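Local coordinates for alpha-11 giardin (Giardia intestinalis, PDB 2II2), which belongs to the annexin family, binds calcium, and probably takes part in attachment of the parasite to the intestinal mucosa and in remodelling of its cytoskeleton, at residues 94-105 and 217-228; 235-243 and 255-263. One frame throughout, in Å; residues are numbered along the deposited sequence.

Contact 1 of 2, residues 94-105 and 217-228; sequences FRAIHDVVLIAT and ENARGLCIAHYY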
loop_
_atom_site.group_PDB
_atom_site.type_symbol
_atom_site.label_atom_id
_atom_site.label_comp_id
_atom_site.label_asym_id
_atom_site.label_seq_id
_atom_site.Cartn_x
_atom_site.Cartn_y
_atom_site.Cartn_z
ATOM N N PHE A 94 -2.458 11.180 2.200
ATOM C CA PHE A 94 -1.768 10.408 3.208
ATOM C C PHE A 94 -1.991 8.912 3.045
ATOM O O PHE A 94 -1.118 8.120 3.429
ATOM C CB PHE A 94 -2.171 10.841 4.620
ATOM C CG PHE A 94 -1.541 12.126 5.047
ATOM C CD1 PHE A 94 -2.333 13.221 5.330
ATOM C CD2 PHE A 94 -0.162 12.252 5.168
ATOM C CE1 PHE A 94 -1.765 14.437 5.756
ATOM C CE2 PHE A 94 0.418 13.469 5.583
ATOM C CZ PHE A 94 -0.389 14.551 5.877
ATOM N N ARG A 95 -3.149 8.500 2.533
ATOM C CA ARG A 95 -3.365 7.056 2.399
ATOM C C ARG A 95 -2.258 6.448 1.517
ATOM O O ARG A 95 -1.701 5.403 1.839
ATOM C CB ARG A 95 -4.731 6.740 1.806
ATOM C CG ARG A 95 -5.890 7.094 2.699
ATOM C CD ARG A 95 -7.182 6.573 2.098
ATOM N NE ARG A 95 -8.304 6.724 3.012
ATOM C CZ ARG A 95 -8.970 7.861 3.218
ATOM N NH1 ARG A 95 -8.659 8.964 2.544
ATOM N NH2 ARG A 95 -9.976 7.900 4.090
ATOM N N ALA A 96 -1.964 7.133 0.410
ATOM C CA ALA A 96 -0.981 6.640 -0.552
ATOM C C ALA A 96 0.444 6.732 0.013
ATOM O O ALA A 96 1.262 5.815 -0.151
ATOM C CB ALA A 96 -1.074 7.395 -1.865
ATOM N N ILE A 97 0.771 7.852 0.676
ATOM C CA ILE A 97 2.108 7.970 1.276
ATOM C C ILE A 97 2.312 6.887 2.336
ATOM O O ILE A 97 3.360 6.235 2.383
ATOM C CB ILE A 97 2.334 9.385 1.893
ATOM C CG1 ILE A 97 2.142 10.482 0.828
ATOM C CG2 ILE A 97 3.723 9.448 2.495
ATOM C CD1 ILE A 97 1.947 11.883 1.415
ATOM N N HIS A 98 1.307 6.688 3.174
ATOM C CA HIS A 98 1.377 5.684 4.211
ATOM C C HIS A 98 1.598 4.295 3.647
ATOM O O HIS A 98 2.418 3.519 4.147
ATOM C CB HIS A 98 0.098 5.690 5.050
ATOM C CG HIS A 98 -0.013 6.862 5.959
ATOM N ND1 HIS A 98 -1.200 7.193 6.568
ATOM C CD2 HIS A 98 0.892 7.792 6.347
ATOM C CE1 HIS A 98 -1.018 8.280 7.296
ATOM N NE2 HIS A 98 0.250 8.647 7.201
ATOM N N ASP A 99 0.848 3.954 2.602
ATOM C CA ASP A 99 1.015 2.624 1.992
ATOM C C ASP A 99 2.493 2.393 1.631
ATOM O O ASP A 99 3.083 1.318 1.857
ATOM C CB ASP A 99 0.160 2.475 0.722
ATOM C CG ASP A 99 -1.328 2.409 1.000
ATOM O OD1 ASP A 99 -1.718 2.264 2.168
ATOM O OD2 ASP A 99 -2.146 2.505 0.052
ATOM N N VAL A 100 3.100 3.408 1.039
ATOM C CA VAL A 100 4.469 3.319 0.598
ATOM C C VAL A 100 5.489 3.255 1.723
ATOM O O VAL A 100 6.393 2.433 1.647
ATOM C CB VAL A 100 4.825 4.458 -0.373
ATOM C CG1 VAL A 100 6.329 4.525 -0.631
ATOM C CG2 VAL A 100 4.058 4.269 -1.671
ATOM N N VAL A 101 5.382 4.149 2.713
ATOM C CA VAL A 101 6.433 4.252 3.714
ATOM C C VAL A 101 6.203 3.398 4.942
ATOM O O VAL A 101 7.175 3.086 5.643
ATOM C CB VAL A 101 6.753 5.730 4.134
ATOM C CG1 VAL A 101 7.069 6.578 2.872
ATOM C CG2 VAL A 101 5.656 6.371 4.972
ATOM N N LEU A 102 4.954 3.034 5.227
ATOM C CA LEU A 102 4.675 2.200 6.390
ATOM C C LEU A 102 4.852 0.715 6.090
ATOM O O LEU A 102 5.219 -0.053 6.968
ATOM C CB LEU A 102 3.275 2.479 6.948
ATOM C CG LEU A 102 2.999 3.924 7.415
ATOM C CD1 LEU A 102 1.641 4.000 8.008
ATOM C CD2 LEU A 102 4.032 4.421 8.428
ATOM N N ILE A 103 4.592 0.307 4.864
ATOM C CA ILE A 103 4.697 -1.095 4.502
ATOM C C ILE A 103 6.018 -1.300 3.774
ATOM O O ILE A 103 6.076 -1.449 2.543
ATOM C CB ILE A 103 3.473 -1.576 3.690
ATOM C CG1 ILE A 103 2.177 -1.170 4.427
ATOM C CG2 ILE A 103 3.522 -3.080 3.524
ATOM C CD1 ILE A 103 0.930 -1.583 3.693
ATOM N N ALA A 104 7.092 -1.278 4.565
ATOM C CA ALA A 104 8.436 -1.193 3.994
ATOM C C ALA A 104 9.461 -1.620 5.008
ATOM O O ALA A 104 9.437 -1.153 6.151
ATOM C CB ALA A 104 8.739 0.227 3.538
ATOM N N THR A 105 10.344 -2.516 4.585
ATOM C CA THR A 105 11.494 -2.889 5.385
ATOM C C THR A 105 12.507 -1.733 5.403
ATOM O O THR A 105 12.427 -0.825 4.574
ATOM C CB THR A 105 12.208 -4.094 4.771
ATOM O OG1 THR A 105 12.686 -3.715 3.479
ATOM C CG2 THR A 105 11.286 -5.308 4.637
ATOM N N GLU A 217 -7.968 9.062 7.524
ATOM C CA GLU A 217 -6.587 8.930 7.128
ATOM C C GLU A 217 -5.733 8.657 8.325
ATOM O O GLU A 217 -4.833 7.812 8.259
ATOM C CB GLU A 217 -6.076 10.197 6.444
ATOM C CG GLU A 217 -6.428 10.261 5.001
ATOM C CD GLU A 217 -5.752 11.397 4.287
ATOM O OE1 GLU A 217 -5.757 12.525 4.821
ATOM O OE2 GLU A 217 -5.219 11.149 3.190
ATOM N N ASN A 218 -5.974 9.392 9.415
ATOM C CA ASN A 218 -5.242 9.189 10.664
ATOM C C ASN A 218 -5.434 7.757 11.176
ATOM O O ASN A 218 -4.464 7.038 11.433
ATOM C CB ASN A 218 -5.687 10.160 11.778
ATOM C CG ASN A 218 -5.064 11.571 11.667
ATOM O OD1 ASN A 218 -3.971 11.759 11.134
ATOM N ND2 ASN A 218 -5.770 12.562 12.208
ATOM N N ALA A 219 -6.693 7.350 11.336
ATOM C CA ALA A 219 -6.998 6.029 11.903
ATOM C C ALA A 219 -6.383 4.924 11.059
ATOM O O ALA A 219 -5.778 3.990 11.564
ATOM C CB ALA A 219 -8.509 5.827 12.031
ATOM N N ARG A 220 -6.571 5.047 9.750
ATOM C CA ARG A 220 -6.074 4.040 8.835
ATOM C C ARG A 220 -4.554 3.930 8.906
ATOM O O ARG A 220 -3.987 2.821 8.938
ATOM C CB ARG A 220 -6.502 4.383 7.410
ATOM C CG ARG A 220 -5.987 3.464 6.310
ATOM C CD ARG A 220 -6.322 4.088 4.992
ATOM N NE ARG A 220 -5.934 3.329 3.805
ATOM C CZ ARG A 220 -4.701 3.318 3.296
ATOM N NH1 ARG A 220 -3.702 4.028 3.856
ATOM N NH2 ARG A 220 -4.432 2.603 2.213
ATOM N N GLY A 221 -3.876 5.074 8.929
ATOM C CA GLY A 221 -2.408 5.032 8.938
ATOM C C GLY A 221 -1.846 4.396 10.216
ATOM O O GLY A 221 -0.889 3.605 10.183
ATOM N N LEU A 222 -2.437 4.765 11.353
ATOM C CA LEU A 222 -2.001 4.164 12.608
ATOM C C LEU A 222 -2.267 2.677 12.614
ATOM O O LEU A 222 -1.456 1.904 13.090
ATOM C CB LEU A 222 -2.715 4.829 13.804
ATOM C CG LEU A 222 -2.195 6.211 14.164
ATOM C CD1 LEU A 222 -3.186 6.871 15.079
ATOM C CD2 LEU A 222 -0.794 6.112 14.837
ATOM N N CYS A 223 -3.419 2.250 12.087
ATOM C CA CYS A 223 -3.690 0.814 12.035
ATOM C C CYS A 223 -2.710 0.079 11.117
ATOM O O CYS A 223 -2.362 -1.062 11.382
ATOM C CB CYS A 223 -5.120 0.541 11.586
ATOM S SG CYS A 223 -6.371 0.896 12.822
ATOM N N ILE A 224 -2.308 0.704 10.013
ATOM C CA ILE A 224 -1.349 0.080 9.121
ATOM C C ILE A 224 -0.005 -0.126 9.845
ATOM O O ILE A 224 0.636 -1.199 9.762
ATOM C CB ILE A 224 -1.187 0.873 7.813
ATOM C CG1 ILE A 224 -2.429 0.688 6.946
ATOM C CG2 ILE A 224 0.061 0.448 7.060
ATOM C CD1 ILE A 224 -2.515 1.627 5.761
ATOM N N ALA A 225 0.457 0.927 10.519
ATOM C CA ALA A 225 1.734 0.824 11.237
ATOM C C ALA A 225 1.680 -0.234 12.341
ATOM O O ALA A 225 2.611 -1.040 12.516
ATOM C CB ALA A 225 2.156 2.157 11.782
ATOM N N HIS A 226 0.584 -0.237 13.083
ATOM C CA HIS A 226 0.304 -1.257 14.102
ATOM C C HIS A 226 0.356 -2.657 13.504
ATOM O O HIS A 226 1.077 -3.526 13.980
ATOM C CB HIS A 226 -1.089 -0.942 14.680
ATOM C CG HIS A 226 -1.759 -2.105 15.336
ATOM N ND1 HIS A 226 -1.331 -2.642 16.530
ATOM C CD2 HIS A 226 -2.810 -2.847 14.925
ATOM C CE1 HIS A 226 -2.107 -3.670 16.824
ATOM N NE2 HIS A 226 -3.014 -3.807 15.877
ATOM N N TYR A 227 -0.426 -2.885 12.457
ATOM C CA TYR A 227 -0.489 -4.224 11.882
ATOM C C TYR A 227 0.827 -4.653 11.255
ATOM O O TYR A 227 1.128 -5.833 11.274
ATOM C CB TYR A 227 -1.665 -4.359 10.912
ATOM C CG TYR A 227 -2.982 -4.617 11.612
ATOM C CD1 TYR A 227 -4.089 -3.821 11.388
ATOM C CD2 TYR A 227 -3.115 -5.688 12.500
ATOM C CE1 TYR A 227 -5.319 -4.080 12.033
ATOM C CE2 TYR A 227 -4.331 -5.950 13.139
ATOM C CZ TYR A 227 -5.425 -5.148 12.903
ATOM O OH TYR A 227 -6.613 -5.458 13.516
ATOM N N TYR A 228 1.585 -3.714 10.688
ATOM C CA TYR A 228 2.866 -4.033 10.070
ATOM C C TYR A 228 3.784 -4.709 11.080
ATOM O O TYR A 228 4.498 -5.647 10.752
ATOM C CB TYR A 228 3.523 -2.766 9.493
ATOM C CG TYR A 228 4.784 -3.131 8.734
ATOM C CD1 TYR A 228 4.714 -3.495 7.385
ATOM C CD2 TYR A 228 6.014 -3.121 9.348
ATOM C CE1 TYR A 228 5.856 -3.871 6.676
ATOM C CE2 TYR A 228 7.164 -3.504 8.645
ATOM C CZ TYR A 228 7.081 -3.874 7.307
ATOM O OH TYR A 228 8.204 -4.260 6.606
HETATM O O HOH W 1 -3.752 6.238 5.844
#
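Helix 94-102 and the helical segment 217-228 run side by side in the same direction, their axes 7° apart and 9.8 Å from each other at closest approach, so that Arg-95 meets Glu-217, His-98 meets Gly-221 and Leu-102 meets Ala-225 in step. At the N-terminal end of helix 94-102 the carboxylate of Glu-217 receives weak bonds at OE2 from the backbone N of Phe-94 (2.9 Å) and of Arg-95, while its OE1 lies at the edge of the Phe-94 ring. Glu-217 CG lies over one face of the Arg-95 guanidinium, toward its rim. Next along comes a buried salt bridge. Arg-220, with CG anti to the backbone N (chi1 176°) and its chain extended to NE, carries its guanidinium across to Asp-99, where NH2 bonds to OD1 at 2.7 Å on the syn lone pair. The group is sandwiched between Arg-95 CB on one face and Ile-224 CD1 on the other, which should limit its rotation. Water 1 accepts from Arg-220 NH1 at 3.0 Å, donates a hydrogen bond to Glu-217 O and meets His-98 ND1 at 2.8 Å. Gly-221 lets the His-98 ring lie close to the opposing backbone, ND1 standing 3.4 Å from Gly-221 CA. Beyond the polar half, Ile-224 CG2 touches both Leu-102 CB and Ile-103 CG1, the latter at 3.7 Å. Tyr-228 closes the row: Leu-102 O stands 3.5 Å above the plane of the tyrosine ring, toward the rim. The contact is a parallel helix pair within the all-helical annexin fold. Ala-138 O takes the NE2 end of His-98, Arg-258 of helix 249-263 holds the second oxygen of Asp-99, and helix 232-244 packs against Ile-103 and Arg-220.

Contact 2 of 2, residues 235-243 and 255-263; sequences AVAYAFHSA and QAARITGLF. With SO4 (sulfate ion), chain C.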
loop_
_atom_site.group_PDB
_atom_site.type_symbol
_atom_site.label_atom_id
_atom_site.label_comp_id
_atom_site.label_asym_id
_atom_site.label_seq_id
_atom_site.Cartn_x
_atom_site.Cartn_y
_atom_site.Cartn_z
ATOM N N ALA A 235 -0.655 -5.803 7.563
ATOM C CA ALA A 235 -0.849 -4.398 7.236
ATOM C C ALA A 235 -1.484 -4.273 5.848
ATOM O O ALA A 235 -2.380 -3.451 5.668
ATOM C CB ALA A 235 0.466 -3.650 7.261
ATOM N N VAL A 236 -0.995 -5.083 4.902
ATOM C CA VAL A 236 -1.551 -5.056 3.562
ATOM C C VAL A 236 -3.013 -5.506 3.577
ATOM O O VAL A 236 -3.868 -4.888 2.949
ATOM C CB VAL A 236 -0.713 -5.922 2.610
ATOM C CG1 VAL A 236 -1.363 -6.018 1.222
ATOM C CG2 VAL A 236 0.688 -5.374 2.478
ATOM N N ALA A 237 -3.306 -6.586 4.308
ATOM C CA ALA A 237 -4.692 -7.053 4.424
ATOM C C ALA A 237 -5.590 -5.965 5.008
ATOM O O ALA A 237 -6.707 -5.761 4.514
ATOM C CB ALA A 237 -4.759 -8.282 5.291
ATOM N N TYR A 238 -5.154 -5.290 6.074
ATOM C CA TYR A 238 -5.959 -4.210 6.672
ATOM C C TYR A 238 -6.200 -3.094 5.654
ATOM O O TYR A 238 -7.324 -2.611 5.518
ATOM C CB TYR A 238 -5.253 -3.670 7.931
ATOM C CG TYR A 238 -5.981 -2.452 8.438
ATOM C CD1 TYR A 238 -7.080 -2.564 9.276
ATOM C CD2 TYR A 238 -5.594 -1.176 8.038
ATOM C CE1 TYR A 238 -7.766 -1.437 9.678
ATOM C CE2 TYR A 238 -6.274 -0.049 8.412
ATOM C CZ TYR A 238 -7.354 -0.160 9.237
ATOM O OH TYR A 238 -8.024 0.987 9.598
ATOM N N ALA A 239 -5.155 -2.689 4.942
ATOM C CA ALA A 239 -5.282 -1.623 3.966
ATOM C C ALA A 239 -6.283 -2.024 2.880
ATOM O O ALA A 239 -7.113 -1.213 2.438
ATOM C CB ALA A 239 -3.950 -1.281 3.373
ATOM N N PHE A 240 -6.230 -3.279 2.459
ATOM C CA PHE A 240 -7.142 -3.778 1.440
ATOM C C PHE A 240 -8.582 -3.760 1.946
ATOM O O PHE A 240 -9.505 -3.334 1.239
ATOM C CB PHE A 240 -6.701 -5.178 0.931
ATOM C CG PHE A 240 -7.348 -5.539 -0.373
ATOM C CD1 PHE A 240 -6.808 -5.087 -1.570
ATOM C CD2 PHE A 240 -8.515 -6.278 -0.404
ATOM C CE1 PHE A 240 -7.418 -5.344 -2.771
ATOM C CE2 PHE A 240 -9.127 -6.573 -1.612
ATOM C CZ PHE A 240 -8.566 -6.109 -2.811
ATOM N N HIS A 241 -8.759 -4.206 3.196
ATOM C CA HIS A 241 -10.059 -4.128 3.881
ATOM C C HIS A 241 -10.582 -2.680 3.895
ATOM O O HIS A 241 -11.746 -2.390 3.564
ATOM C CB HIS A 241 -9.940 -4.657 5.324
ATOM C CG HIS A 241 -11.243 -4.645 6.073
ATOM N ND1 HIS A 241 -12.346 -5.359 5.655
ATOM C CD2 HIS A 241 -11.621 -4.009 7.206
ATOM C CE1 HIS A 241 -13.344 -5.166 6.496
ATOM N NE2 HIS A 241 -12.930 -4.347 7.446
ATOM N N SER A 242 -9.684 -1.763 4.258
ATOM C CA SER A 242 -10.052 -0.362 4.330
ATOM C C SER A 242 -10.535 0.172 2.978
ATOM O O SER A 242 -11.399 1.060 2.933
ATOM C CB SER A 242 -8.871 0.444 4.848
ATOM O OG SER A 242 -9.238 1.791 5.025
ATOM N N ALA A 243 -9.990 -0.366 1.889
ATOM C CA ALA A 243 -10.426 -0.017 0.535
ATOM C C ALA A 243 -11.787 -0.635 0.229
ATOM O O ALA A 243 -12.712 0.043 -0.245
ATOM C CB ALA A 243 -9.423 -0.479 -0.471
ATOM N N GLN A 255 -7.676 2.900 -4.244
ATOM C CA GLN A 255 -6.888 2.302 -3.159
ATOM C C GLN A 255 -6.599 0.831 -3.442
ATOM O O GLN A 255 -5.438 0.359 -3.316
ATOM C CB GLN A 255 -7.630 2.445 -1.836
ATOM C CG GLN A 255 -7.764 3.873 -1.380
ATOM C CD GLN A 255 -8.759 4.009 -0.261
ATOM O OE1 GLN A 255 -8.926 3.089 0.554
ATOM N NE2 GLN A 255 -9.343 5.187 -0.142
ATOM N N ALA A 256 -7.614 0.079 -3.868
ATOM C CA ALA A 256 -7.414 -1.332 -4.127
ATOM C C ALA A 256 -6.400 -1.548 -5.261
ATOM O O ALA A 256 -5.607 -2.481 -5.221
ATOM C CB ALA A 256 -8.727 -2.000 -4.425
ATOM N N ALA A 257 -6.462 -0.694 -6.292
ATOM C CA ALA A 257 -5.526 -0.782 -7.406
ATOM C C ALA A 257 -4.092 -0.564 -6.921
ATOM O O ALA A 257 -3.177 -1.303 -7.303
ATOM C CB ALA A 257 -5.895 0.215 -8.490
ATOM N N ARG A 258 -3.885 0.450 -6.082
ATOM C CA ARG A 258 -2.541 0.729 -5.588
ATOM C C ARG A 258 -1.987 -0.375 -4.696
ATOM O O ARG A 258 -0.844 -0.807 -4.866
ATOM C CB ARG A 258 -2.548 2.056 -4.856
ATOM C CG ARG A 258 -1.229 2.404 -4.223
ATOM C CD ARG A 258 -1.249 3.728 -3.469
ATOM N NE ARG A 258 -2.172 3.741 -2.340
ATOM C CZ ARG A 258 -3.276 4.472 -2.264
ATOM N NH1 ARG A 258 -3.706 5.224 -3.284
ATOM N NH2 ARG A 258 -3.972 4.428 -1.150
ATOM N N ILE A 259 -2.800 -0.798 -3.727
ATOM C CA ILE A 259 -2.402 -1.847 -2.800
ATOM C C ILE A 259 -2.064 -3.124 -3.573
ATOM O O ILE A 259 -1.045 -3.782 -3.299
ATOM C CB ILE A 259 -3.508 -2.070 -1.767
ATOM C CG1 ILE A 259 -3.682 -0.827 -0.903
ATOM C CG2 ILE A 259 -3.207 -3.303 -0.925
ATOM C CD1 ILE A 259 -5.040 -0.727 -0.222
ATOM N N THR A 260 -2.918 -3.491 -4.525
ATOM C CA THR A 260 -2.650 -4.666 -5.342
ATOM C C THR A 260 -1.373 -4.509 -6.161
ATOM O O THR A 260 -0.526 -5.387 -6.181
ATOM C CB THR A 260 -3.850 -4.899 -6.297
ATOM O OG1 THR A 260 -5.034 -5.138 -5.525
ATOM C CG2 THR A 260 -3.621 -6.061 -7.201
ATOM N N GLY A 261 -1.247 -3.384 -6.865
ATOM C CA GLY A 261 -0.088 -3.176 -7.711
ATOM C C GLY A 261 1.222 -3.223 -6.945
ATOM O O GLY A 261 2.212 -3.802 -7.414
ATOM N N LEU A 262 1.238 -2.579 -5.784
ATOM C CA LEU A 262 2.456 -2.543 -4.981
ATOM C C LEU A 262 2.822 -3.858 -4.257
ATOM O O LEU A 262 4.004 -4.200 -4.123
ATOM C CB LEU A 262 2.404 -1.430 -3.935
ATOM C CG LEU A 262 2.346 0.013 -4.443
ATOM C CD1 LEU A 262 2.200 0.988 -3.271
ATOM C CD2 LEU A 262 3.647 0.306 -5.192
ATOM N N PHE A 263 1.792 -4.563 -3.759
ATOM C CA PHE A 263 2.063 -5.584 -2.753
ATOM C C PHE A 263 1.653 -7.000 -3.122
ATOM O O PHE A 263 1.901 -7.910 -2.316
ATOM C CB PHE A 263 1.413 -5.187 -1.439
ATOM C CG PHE A 263 1.837 -3.838 -0.932
ATOM C CD1 PHE A 263 3.182 -3.535 -0.743
ATOM C CD2 PHE A 263 0.879 -2.856 -0.646
ATOM C CE1 PHE A 263 3.563 -2.281 -0.284
ATOM C CE2 PHE A 263 1.267 -1.606 -0.167
ATOM C CZ PHE A 263 2.600 -1.319 0.012
HETATM S S SO4 C . -13.309 -4.399 11.628
HETATM O O1 SO4 C . -14.109 -3.366 12.279
HETATM O O2 SO4 C . -14.205 -5.376 11.018
HETATM O O3 SO4 C . -12.469 -3.793 10.598
HETATM O O4 SO4 C . -12.461 -5.066 12.613
HETATM O O HOH W 2 -7.078 1.504 1.791
HETATM O O HOH W 3 -9.225 3.844 3.225
#
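The Phe-240 ring presents its edge to the opposing helix: Ile-259 CG2 and Thr-260 OG1 both lie near the ring plane, the hydroxyl oxygen 3.6 Å from CE1, and Ala-256 CB comes in obliquely. A chi1 of -163° sets CG anti to the backbone N and swings the ring across to these three residues, where Trp-306 of helix 298-306 also meets it edge-to-face. The second ring, that of Phe-263, carries Leu-262 CB of its own helix over the centre of one face, while Val-236 CG2 approaches it obliquely, 3.9 Å from CG. Between the two rings Ile-259 acts as a knob in a hole formed by Val-236, Ala-239, Phe-240 and Ala-243. Its CD1 reaches the backbone, 3.4 Å from Ala-239 O, and its CG2 branch points to Val-236 CG1. The two segments are an antiparallel helix pair of the annexin fold, crossing at -158°, their axes 9.1 Å apart at closest approach. Ala-239 and Ala-243 present methyl groups that line the hole for Ile-259; at the C-terminal end of segment 235-243 the CB atoms of Ala-243 and Gln-255 are 3.7 Å apart. Polar groups along one flank are joined through water. Gln-255 OE1 accepts from two waters: water 2 also donates to Ala-239 O, and water 3 lies 2.8 Å from OE1. On the other flank Thr-260 OG1 turns back to give a 2.7 Å bond to Ala-256 O, an oxygen already taken by the backbone N of Thr-260 from the opposite face of the carbonyl plane; Trp-306 NE1 is a further partner of that hydroxyl. His-241 has two conformers, so its weak bond to a sulfate ion, probably acquired from the crystallisation liquor, is uncertain.

Overall arrangement
Followed from the N terminus, the chain reaches helix 94-102 after six other helices. Contact 1 closes a long loop over the 111 residues between segments 94-105 and 217-228, most of them helical. Helix 232-244 follows helix 216-230 at once, and with 11 residues between, most of them belonging to the ends of the two helices, segment 255-263 comes back against segment 235-243 as contact 2, a short local hairpin. The loops are in series, neither enclosing nor crossing the other, yet their centres are only about 10 Å apart. Phe-263 CZ packs on Asp-99 O, and Cys-223 on Tyr-238. Helix 94-102, far away in the sequence, is thereby tied to the consecutive helices 216-230, 232-244 and 249-263.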